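Local coordinates for protein succinylglutamate desuccinylase (Chromobacterium violaceum, PDB 1YW4) that probably hydrolyses N-succinylglutamate to succinate and glutamate with the help of one bound zinc ion, the last step of arginine breakdown by the succinyltransferase pathway, at residues His10-Ser15 / Ala89-Ile94. Sequence-based numbering, arbitrary orientation.
Sequences HALSSS and ANLDAI
The Leu91 side chain meets Ala11 and Leu12 through one methyl, CD2, and the side-chain contacts are apolar. Leu91 CD2 lies 4.0 Å from Ala11 CB and 4.2 Å from Leu12 CD2, so one branch of the leucine covers two successive residues of the last turn of helix 7-12. Leu12 likewise works through its CD2 branch. Besides Leu91 CD2, this methyl approaches Ile94 CG2 at 4.1 Å. Although the CB of Leu12 does not point at the other helix, CG stands anti to the carbonyl carbon (chi1 -73°), and the CD2 branch, not the extended CD1, faces Leu91 and Ile94; the Leu12 and Ile94 side chains cross at about a right angle. Ile94 presents its CG2 methyl, which stands anti to the backbone N, while CG1 lies beside that nitrogen.

One contact sets a methyl on a polar backbone atom: Leu12 CD2 is 3.9 Å from Leu91 O, in the first turn of helix 91-96.

Within 89-94, capping bonds order the helix start. Asn90 is the N-cap of helix 91-96: its OD1 accepts Ala93 N at 3.3 Å, the donor standing 61° out of the carbonyl plane rather than on a lone pair. Asn90 O also accepts Ile94 N at 2.9 Å, closing the first turn. Asn90 ND2 donates to Glu121 OE1 of helix 120-137, which helps fix the amide rotation that presents OD1 to Ala93 N, and Leu91 further packs on Pro34 and Arg124.

Helix 7-12 ends before Ser14, the first residue to leave helical angles, with positive phi (33°). This is plain helix-end packing: the C-terminal turn of the N-terminal helix 7-12 rests against the N-capped first turn of helix 91-96, which follows strand 83-88 in the zinc-dependent AspA/AstE catalytic domain, with the Ile94 side chain about 11 Å from the zinc ion.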
# COMPACT_ATOMS: atom_id res chain seq x y z
N HIS A 10 36.37 27.38 -8.04
CA HIS A 10 37.68 26.75 -7.94
C HIS A 10 37.61 25.41 -8.65
O HIS A 10 38.50 25.06 -9.42
CB HIS A 10 38.07 26.53 -6.48
CG HIS A 10 39.37 25.80 -6.31
ND1 HIS A 10 40.59 26.42 -6.49
CD2 HIS A 10 39.63 24.51 -6.02
CE1 HIS A 10 41.55 25.53 -6.32
NE2 HIS A 10 41.00 24.36 -6.03
N ALA A 11 36.54 24.66 -8.38
CA ALA A 11 36.31 23.34 -8.97
C ALA A 11 36.17 23.42 -10.49
O ALA A 11 36.69 22.57 -11.21
CB ALA A 11 35.05 22.72 -8.36
N LEU A 12 35.45 24.43 -10.96
CA LEU A 12 35.25 24.60 -12.40
C LEU A 12 36.52 25.10 -13.08
O LEU A 12 36.91 24.59 -14.13
CB LEU A 12 34.12 25.59 -12.68
CG LEU A 12 32.70 25.10 -12.43
CD1 LEU A 12 31.72 26.23 -12.72
CD2 LEU A 12 32.39 23.89 -13.31
N SER A 13 37.17 26.09 -12.47
CA SER A 13 38.40 26.66 -13.03
C SER A 13 39.61 25.80 -12.73
O SER A 13 40.73 26.14 -13.13
CB SER A 13 38.62 28.07 -12.49
OG SER A 13 37.61 28.95 -12.96
N SER A 14 39.38 24.69 -12.04
CA SER A 14 40.42 23.74 -11.67
C SER A 14 41.76 24.41 -11.41
O SER A 14 42.77 24.06 -12.03
CB SER A 14 40.58 22.70 -12.78
OG SER A 14 39.34 22.08 -13.08
N SER A 15 41.78 25.38 -10.50
CA SER A 15 43.01 26.08 -10.18
C SER A 15 44.10 25.10 -9.77
O SER A 15 45.24 25.21 -10.22
CB SER A 15 42.76 27.09 -9.06
OG SER A 15 41.85 28.09 -9.47
N ALA A 89 29.10 17.11 -8.51
CA ALA A 89 29.12 15.86 -9.26
C ALA A 89 29.53 15.79 -10.72
O ALA A 89 30.56 15.19 -11.04
CB ALA A 89 27.79 15.14 -9.07
N ASN A 90 28.73 16.37 -11.60
CA ASN A 90 29.06 16.31 -13.01
C ASN A 90 29.66 17.65 -13.42
O ASN A 90 28.97 18.51 -13.94
CB ASN A 90 27.80 16.02 -13.83
CG ASN A 90 28.12 15.50 -15.21
OD1 ASN A 90 29.16 15.81 -15.77
ND2 ASN A 90 27.21 14.70 -15.77
N LEU A 91 30.97 17.81 -13.20
CA LEU A 91 31.65 19.06 -13.52
C LEU A 91 31.52 19.54 -14.96
O LEU A 91 31.22 20.71 -15.20
CB LEU A 91 33.13 18.97 -13.16
CG LEU A 91 33.48 19.04 -11.67
CD1 LEU A 91 34.97 18.69 -11.50
CD2 LEU A 91 33.19 20.43 -11.12
N ASP A 92 31.77 18.64 -15.91
CA ASP A 92 31.67 18.99 -17.32
C ASP A 92 30.27 19.47 -17.67
O ASP A 92 30.11 20.48 -18.36
CB ASP A 92 32.04 17.77 -18.17
CG ASP A 92 33.52 17.48 -18.15
OD1 ASP A 92 34.26 18.09 -18.95
OD2 ASP A 92 33.96 16.65 -17.31
N ALA A 93 29.26 18.77 -17.17
CA ALA A 93 27.88 19.15 -17.43
C ALA A 93 27.57 20.50 -16.79
O ALA A 93 26.85 21.32 -17.36
CB ALA A 93 26.92 18.07 -16.90
N ILE A 94 28.10 20.73 -15.59
CA ILE A 94 27.87 22.01 -14.93
C ILE A 94 28.51 23.13 -15.75
O ILE A 94 27.86 24.13 -16.07
CB ILE A 94 28.45 22.02 -13.49
CG1 ILE A 94 27.68 21.01 -12.63
CG2 ILE A 94 28.36 23.44 -12.88
CD1 ILE A 94 28.23 20.82 -11.21